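Long-range contacts in hypothetical bacterial 6-phosphogluconolactonase (Bacteroides fragilis, PDB 3SCY), which probably hydrolyses the lactone ring of 6-phosphogluconolactone, as a member of the seven-bladed beta-propeller lactonases: residues Asp11-Gly19 against Tyr30-Thr38; Leu157-Asp165 against Gly212-Ser220. One frame throughout, in Å; residues are numbered along the deposited sequence.

Interaction 1: Asp11-Gly19 against Tyr30-Thr38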
# COMPACT_ATOMS: atom_id res chain seq x y z
N ASP A 11 -10.65 -19.62 -12.49
CA ASP A 11 -10.30 -18.44 -13.30
C ASP A 11 -10.67 -17.12 -12.63
O ASP A 11 -9.85 -16.20 -12.56
CB ASP A 11 -10.99 -18.51 -14.67
CG ASP A 11 -10.46 -19.58 -15.59
OD1 ASP A 11 -9.30 -20.02 -15.39
OD2 ASP A 11 -11.17 -19.95 -16.54
N SER A 12 -11.89 -17.07 -12.12
CA SER A 12 -12.41 -15.88 -11.46
C SER A 12 -12.10 -15.89 -9.96
O SER A 12 -12.36 -14.90 -9.27
CB SER A 12 -13.91 -15.79 -11.69
OG SER A 12 -14.21 -15.89 -13.07
N GLU A 13 -11.51 -16.98 -9.45
CA GLU A 13 -11.16 -17.13 -8.05
C GLU A 13 -9.79 -16.61 -7.78
O GLU A 13 -8.81 -17.18 -8.24
CB GLU A 13 -11.26 -18.59 -7.60
CG GLU A 13 -12.69 -19.09 -7.50
CD GLU A 13 -12.89 -20.50 -6.97
OE1 GLU A 13 -11.92 -21.30 -7.01
OE2 GLU A 13 -14.02 -20.81 -6.54
N LEU A 14 -9.73 -15.55 -7.00
CA LEU A 14 -8.47 -14.95 -6.56
C LEU A 14 -8.10 -15.46 -5.18
O LEU A 14 -8.97 -15.85 -4.41
CB LEU A 14 -8.65 -13.42 -6.49
CG LEU A 14 -9.07 -12.64 -7.75
CD1 LEU A 14 -9.63 -11.28 -7.37
CD2 LEU A 14 -7.87 -12.42 -8.67
N THR A 15 -6.81 -15.42 -4.83
CA THR A 15 -6.39 -15.70 -3.46
C THR A 15 -6.10 -14.36 -2.83
O THR A 15 -5.31 -13.59 -3.37
CB THR A 15 -5.22 -16.68 -3.36
OG1 THR A 15 -5.66 -17.87 -3.99
CG2 THR A 15 -4.89 -17.02 -1.90
N MSE A 16 -6.74 -14.08 -1.71
CA MSE A 16 -6.59 -12.81 -1.02
C MSE A 16 -5.83 -13.00 0.29
O MSE A 16 -6.15 -13.90 1.08
CB MSE A 16 -7.97 -12.19 -0.76
CG MSE A 16 -7.88 -10.84 -0.03
SE MSE A 16 -9.59 -9.96 0.02
CE MSE A 16 -10.36 -10.93 1.21
N LEU A 17 -4.88 -12.12 0.54
CA LEU A 17 -4.10 -12.03 1.76
C LEU A 17 -4.65 -10.87 2.56
O LEU A 17 -4.88 -9.79 2.00
CB LEU A 17 -2.63 -11.78 1.43
CG LEU A 17 -1.91 -12.87 0.62
CD1 LEU A 17 -0.66 -12.29 -0.08
CD2 LEU A 17 -1.36 -13.96 1.57
N VAL A 18 -4.84 -11.07 3.87
CA VAL A 18 -5.34 -10.02 4.74
C VAL A 18 -4.38 -9.82 5.90
O VAL A 18 -4.22 -10.73 6.72
CB VAL A 18 -6.76 -10.32 5.26
CG1 VAL A 18 -7.26 -9.20 6.18
CG2 VAL A 18 -7.73 -10.55 4.09
N GLY A 19 -3.79 -8.64 5.96
CA GLY A 19 -2.95 -8.21 7.07
C GLY A 19 -3.83 -7.52 8.11
O GLY A 19 -4.87 -6.94 7.77
N TYR A 30 -4.55 -13.60 7.41
CA TYR A 30 -5.64 -14.49 7.03
C TYR A 30 -5.69 -14.57 5.53
O TYR A 30 -5.43 -13.57 4.84
CB TYR A 30 -6.97 -13.97 7.60
CG TYR A 30 -7.04 -14.02 9.10
CD1 TYR A 30 -6.57 -12.96 9.88
CD2 TYR A 30 -7.53 -15.15 9.76
CE1 TYR A 30 -6.60 -13.02 11.27
CE2 TYR A 30 -7.55 -15.22 11.16
CZ TYR A 30 -7.11 -14.14 11.90
OH TYR A 30 -7.11 -14.18 13.27
N THR A 31 -5.99 -15.76 5.01
CA THR A 31 -6.10 -15.95 3.57
C THR A 31 -7.49 -16.46 3.20
O THR A 31 -8.12 -17.18 3.99
CB THR A 31 -5.03 -16.87 3.03
OG1 THR A 31 -5.15 -18.14 3.66
CG2 THR A 31 -3.61 -16.31 3.23
N PHE A 32 -7.96 -16.04 2.03
CA PHE A 32 -9.31 -16.34 1.53
C PHE A 32 -9.31 -16.57 0.04
O PHE A 32 -8.47 -16.02 -0.67
CB PHE A 32 -10.28 -15.13 1.80
CG PHE A 32 -10.44 -14.72 3.25
CD1 PHE A 32 -9.50 -13.90 3.87
CD2 PHE A 32 -11.52 -15.17 4.00
CE1 PHE A 32 -9.63 -13.54 5.21
CE2 PHE A 32 -11.63 -14.85 5.36
CZ PHE A 32 -10.69 -14.01 5.95
N ARG A 33 -10.30 -17.32 -0.44
CA ARG A 33 -10.57 -17.35 -1.86
C ARG A 33 -11.60 -16.25 -2.10
O ARG A 33 -12.53 -16.12 -1.31
CB ARG A 33 -11.09 -18.72 -2.33
CG ARG A 33 -10.85 -18.92 -3.83
CD ARG A 33 -9.40 -19.28 -4.12
NE ARG A 33 -9.14 -20.63 -3.63
CZ ARG A 33 -7.95 -21.17 -3.39
NH1 ARG A 33 -6.84 -20.47 -3.58
NH2 ARG A 33 -7.87 -22.41 -2.94
N PHE A 34 -11.43 -15.43 -3.14
CA PHE A 34 -12.43 -14.39 -3.43
C PHE A 34 -12.82 -14.48 -4.90
O PHE A 34 -11.95 -14.38 -5.77
CB PHE A 34 -11.90 -12.97 -3.07
CG PHE A 34 -12.95 -11.91 -3.36
CD1 PHE A 34 -13.99 -11.66 -2.45
CD2 PHE A 34 -12.94 -11.21 -4.56
CE1 PHE A 34 -14.98 -10.72 -2.74
CE2 PHE A 34 -13.93 -10.25 -4.84
CZ PHE A 34 -14.94 -10.02 -3.94
N ASN A 35 -14.13 -14.63 -5.19
CA ASN A 35 -14.56 -14.71 -6.58
C ASN A 35 -14.85 -13.31 -7.12
O ASN A 35 -15.76 -12.64 -6.64
CB ASN A 35 -15.79 -15.62 -6.68
CG ASN A 35 -16.12 -15.98 -8.09
OD1 ASN A 35 -16.22 -15.12 -8.98
ND2 ASN A 35 -16.25 -17.27 -8.34
N GLU A 36 -14.03 -12.84 -8.10
CA GLU A 36 -14.17 -11.47 -8.64
C GLU A 36 -15.32 -11.35 -9.67
O GLU A 36 -15.48 -10.29 -10.26
CB GLU A 36 -12.85 -10.92 -9.23
CG GLU A 36 -12.28 -11.67 -10.43
CD GLU A 36 -11.23 -10.96 -11.26
OE1 GLU A 36 -10.85 -9.81 -10.92
OE2 GLU A 36 -10.82 -11.53 -12.30
N GLU A 37 -16.10 -12.42 -9.88
CA GLU A 37 -17.27 -12.32 -10.78
C GLU A 37 -18.56 -12.36 -9.95
O GLU A 37 -19.60 -11.85 -10.40
CB GLU A 37 -17.29 -13.40 -11.90
CG GLU A 37 -16.17 -13.31 -12.95
CD GLU A 37 -15.97 -12.09 -13.83
OE1 GLU A 37 -16.97 -11.38 -14.12
OE2 GLU A 37 -14.83 -11.88 -14.30
N THR A 38 -18.52 -12.94 -8.73
CA THR A 38 -19.70 -13.05 -7.86
C THR A 38 -19.61 -12.35 -6.50
O THR A 38 -20.65 -12.11 -5.88
CB THR A 38 -20.06 -14.51 -7.58
OG1 THR A 38 -19.02 -15.09 -6.80
CG2 THR A 38 -20.30 -15.33 -8.86
O HOH W 1 -8.67 -13.14 -12.70
O HOH W 2 -12.36 -13.26 -13.70
O HOH W 3 -16.33 -18.91 -5.94

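Interaction 2: Leu157-Asp165 against Gly212-Ser220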
# COMPACT_ATOMS: atom_id res chain seq x y z
N LEU A 157 8.04 7.84 7.50
CA LEU A 157 8.06 7.23 6.18
C LEU A 157 6.88 6.28 6.05
O LEU A 157 6.70 5.40 6.88
CB LEU A 157 9.42 6.57 5.95
CG LEU A 157 10.52 7.49 5.37
CD1 LEU A 157 10.31 7.69 3.88
CD2 LEU A 157 10.61 8.86 6.10
N HIS A 158 6.04 6.49 5.02
CA HIS A 158 4.78 5.76 4.92
C HIS A 158 4.57 4.98 3.66
O HIS A 158 3.58 4.23 3.59
CB HIS A 158 3.61 6.75 5.06
CG HIS A 158 2.49 6.23 5.91
ND1 HIS A 158 1.97 4.96 5.72
CD2 HIS A 158 1.83 6.83 6.92
CE1 HIS A 158 1.05 4.81 6.66
NE2 HIS A 158 0.91 5.92 7.38
N CYS A 159 5.46 5.12 2.66
CA CYS A 159 5.30 4.44 1.40
C CYS A 159 6.63 4.38 0.71
O CYS A 159 7.43 5.31 0.85
CB CYS A 159 4.27 5.15 0.54
SG CYS A 159 3.72 4.21 -0.91
N VAL A 160 6.91 3.27 0.02
CA VAL A 160 8.07 3.10 -0.81
C VAL A 160 7.60 2.47 -2.11
O VAL A 160 6.93 1.43 -2.09
CB VAL A 160 9.24 2.30 -0.16
CG1 VAL A 160 10.01 3.17 0.82
CG2 VAL A 160 8.74 1.02 0.51
N ARG A 161 7.85 3.14 -3.25
CA ARG A 161 7.43 2.65 -4.56
C ARG A 161 8.54 2.65 -5.57
O ARG A 161 9.27 3.63 -5.67
CB ARG A 161 6.31 3.51 -5.16
CG ARG A 161 5.03 3.64 -4.34
CD ARG A 161 4.37 2.29 -3.96
NE ARG A 161 4.31 1.32 -5.05
CZ ARG A 161 3.39 1.31 -6.01
NH1 ARG A 161 2.42 2.22 -6.02
NH2 ARG A 161 3.44 0.40 -6.97
N ILE A 162 8.64 1.58 -6.36
CA ILE A 162 9.57 1.54 -7.48
C ILE A 162 8.82 2.13 -8.65
O ILE A 162 7.64 1.80 -8.83
CB ILE A 162 10.04 0.10 -7.69
CG1 ILE A 162 10.90 -0.32 -6.46
CG2 ILE A 162 10.86 -0.03 -9.02
CD1 ILE A 162 11.10 -1.84 -6.27
N THR A 163 9.45 3.05 -9.40
CA THR A 163 8.80 3.74 -10.52
C THR A 163 8.49 2.75 -11.66
O THR A 163 9.16 1.72 -11.79
CB THR A 163 9.61 4.96 -10.97
OG1 THR A 163 10.94 4.52 -11.21
CG2 THR A 163 9.62 6.07 -9.91
N PRO A 164 7.53 3.07 -12.55
CA PRO A 164 7.15 2.12 -13.62
C PRO A 164 8.25 1.83 -14.63
O PRO A 164 8.12 0.89 -15.42
CB PRO A 164 5.97 2.79 -14.32
CG PRO A 164 5.48 3.80 -13.38
CD PRO A 164 6.61 4.24 -12.53
N ASP A 165 9.31 2.65 -14.64
CA ASP A 165 10.44 2.47 -15.55
C ASP A 165 11.58 1.67 -14.87
O ASP A 165 12.64 1.49 -15.47
CB ASP A 165 10.94 3.83 -16.04
CG ASP A 165 11.21 4.82 -14.93
OD1 ASP A 165 11.46 4.36 -13.78
OD2 ASP A 165 11.13 6.03 -15.19
N GLY A 212 1.05 15.92 4.62
CA GLY A 212 1.22 14.60 5.21
C GLY A 212 1.14 13.49 4.17
O GLY A 212 0.24 12.65 4.24
N PRO A 213 2.08 13.46 3.17
CA PRO A 213 2.02 12.42 2.11
C PRO A 213 1.93 11.02 2.66
O PRO A 213 2.69 10.66 3.55
CB PRO A 213 3.37 12.60 1.37
CG PRO A 213 3.80 13.95 1.66
CD PRO A 213 3.22 14.38 2.98
N ARG A 214 0.97 10.22 2.15
CA ARG A 214 0.80 8.88 2.69
C ARG A 214 1.14 7.86 1.62
O ARG A 214 2.26 7.34 1.64
CB ARG A 214 -0.62 8.66 3.28
CG ARG A 214 -0.72 7.36 4.09
CD ARG A 214 -2.09 7.24 4.76
NE ARG A 214 -2.08 6.17 5.77
CZ ARG A 214 -2.28 4.88 5.49
NH1 ARG A 214 -2.58 4.49 4.26
NH2 ARG A 214 -2.20 3.97 6.46
N HIS A 215 0.22 7.54 0.69
CA HIS A 215 0.49 6.52 -0.31
C HIS A 215 0.53 7.09 -1.71
O HIS A 215 -0.19 8.04 -2.00
CB HIS A 215 -0.57 5.39 -0.25
CG HIS A 215 -0.38 4.41 0.87
ND1 HIS A 215 -1.26 3.34 1.03
CD2 HIS A 215 0.52 4.39 1.89
CE1 HIS A 215 -0.82 2.66 2.08
NE2 HIS A 215 0.24 3.26 2.65
N LEU A 216 1.35 6.49 -2.56
CA LEU A 216 1.59 6.90 -3.96
C LEU A 216 1.34 5.75 -4.91
O LEU A 216 1.75 4.62 -4.63
CB LEU A 216 3.05 7.36 -4.09
CG LEU A 216 3.49 7.89 -5.49
CD1 LEU A 216 2.92 9.30 -5.77
CD2 LEU A 216 5.02 7.99 -5.55
N ILE A 217 0.69 6.06 -6.05
CA ILE A 217 0.41 5.10 -7.10
C ILE A 217 0.73 5.72 -8.45
O ILE A 217 0.82 6.96 -8.58
CB ILE A 217 -1.02 4.54 -7.09
CG1 ILE A 217 -2.03 5.72 -7.26
CG2 ILE A 217 -1.30 3.71 -5.81
CD1 ILE A 217 -3.45 5.30 -7.56
N PHE A 218 0.87 4.87 -9.46
CA PHE A 218 1.11 5.27 -10.85
C PHE A 218 -0.00 4.76 -11.71
O PHE A 218 -0.58 3.71 -11.38
CB PHE A 218 2.44 4.69 -11.39
CG PHE A 218 3.62 5.23 -10.64
CD1 PHE A 218 4.23 6.41 -11.04
CD2 PHE A 218 4.07 4.60 -9.48
CE1 PHE A 218 5.29 6.95 -10.30
CE2 PHE A 218 5.14 5.13 -8.76
CZ PHE A 218 5.72 6.30 -9.16
N ASN A 219 -0.25 5.42 -12.84
CA ASN A 219 -1.24 4.87 -13.76
C ASN A 219 -0.59 3.72 -14.57
O ASN A 219 0.62 3.47 -14.44
CB ASN A 219 -1.88 5.94 -14.65
CG ASN A 219 -0.99 6.40 -15.76
OD1 ASN A 219 0.24 6.43 -15.62
ND2 ASN A 219 -1.57 6.72 -16.89
N SER A 220 -1.39 3.04 -15.41
CA SER A 220 -0.93 1.87 -16.16
C SER A 220 0.23 2.14 -17.12
O SER A 220 1.11 1.29 -17.22
CB SER A 220 -2.08 1.23 -16.94
OG SER A 220 -2.68 2.16 -17.83
O HOH W 4 -1.93 6.24 8.69
O HOH W 5 0.82 1.71 -8.61

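Interaction 1: Asp11-Gly19 against Tyr30-Thr38
Residues Glu13-Val18 pair antiparallel with Tyr30-Asn35, the short strand axes closing to 4.4 Å at 147°, and the hydrogen-bonded pairs are Leu14 with Phe34, Met16 with Phe32 and Val18 with Tyr30. The straightest rung runs from Met16 N to Phe32 O, 2.8 Å with 178° at the hydrogen. Just past the paired strands, Glu36 N donates to Ser12 O at 2.9 Å and extends the ladder by one bond into the loop after Asn35, at the open end of the hairpin.

Side chains alternate between two faces. On the apolar face, Val18 CG2 approaches Phe32 CE1 obliquely at 3.7 Å. The selenomethionine Met16 bends at its last torsion (chi3 74°), which swings CE to 4.1 Å from Phe32 CD1. Leu14 CD1 lies at the edge of the Phe34 ring and also rests on Glu36 CB; Phe359 of strand 354-360 packs against both Leu14 and Met16.

The other face is polar toward the open end of the hairpin. Arg33 folds at its second and third torsions, placing NH1 2.9 Å from Thr15 OG1, which sits in the guanidinium plane. Each of these two atoms forms a hydrogen bond to Lys84 O, while Arg33 NH2 bonds to Glu85 O, so the guanidinium is held by a neighbouring loop. Glu13 OE1 stays 4.4 Å from Arg33 NE and well out of the guanidinium plane, a proximity of charges alone. Beyond it, water 3 bridges Glu13 OE2 and Asn35 ND2. Asn35 OD1 accepts from Glu37 N at 2.8 Å, forming an Asx turn where the strand ends.

The hairpin belongs to a four-stranded blade in which strand 13-20 also pairs with the C-terminal strand 354-360, the "velcro" closure that locks the ring of a beta-propeller.

Interaction 2: Leu157-Asp165 against Gly212-Ser220
Arg214 carries CG anti to its own N (chi1 -169°) and stays extended as far as NE, a shape that lays the chain over His158 and sets CG above the centre of the imidazole, 3.8 Å from its centroid: a CH-pi contact. Farther along, His158 CE1 lies over a face of the guanidinium, 3.4 Å from Arg214 NH2. The ring and guanidinium planes are 55° apart, which excludes a parallel stack. Water 4 joins the two residues, accepting from Arg214 NE at 2.9 Å and bonding to His158 NE2. His215 follows in a classic beta bulge with Arg214, both facing Ile228, and brings CD2 to 3.5 Å from His158 O; that carbonyl has no hydrogen-bonding partner in the model.

Arg161 instead coils at chi2 and chi3 as it crosses the gap. Its NH1 donates to Leu216 O at 2.9 Å, with the acceptor in the guanidinium plane, and water 5 links the same NH1 to Phe218 N. A weak bond runs from Leu216 N to Cys159 SG, 3.7 Å away. At the far end Pro164 CD sits over the centre of the Phe218 ring, 3.6 Å from the centroid, while Arg161 CB comes to the ring edge.

Strands 157-162 and 213-218 run within 14° of parallel but belong to different blades, each the first strand of its own sheet, and side chains of 157-165 reach the backbone of 213-218, directly or through water. His158 NE2 hydrogen-bonds to an unidentified molecule, probably from the crystallisation liquor. With Arg214 held by a salt bridge to Glu230 and a bond to Gly262 O, and His215 ND1 by Asp263, the imidazoles and guanidinium make a polar surface that could receive a polar ligand.

The two contacts occupy different places in one propeller: interaction 1 is centred about 18 Å from the chain's centre, interaction 2 about 8 Å, and their nearest atoms remain about 11 Å apart. Both mix buried residues with more exposed ones, and they share no strand. Interaction 1 joins neighbouring strands within a blade, so regular backbone bonds dominate and each sheet face has its own chemistry. Interaction 2 spans two consecutive blades and buries less surface, 532 against 831 Å², relying on arginine, imidazole and proline-aromatic contacts. The former shows how a blade is built, the latter how blades meet near a possible ligand pocket.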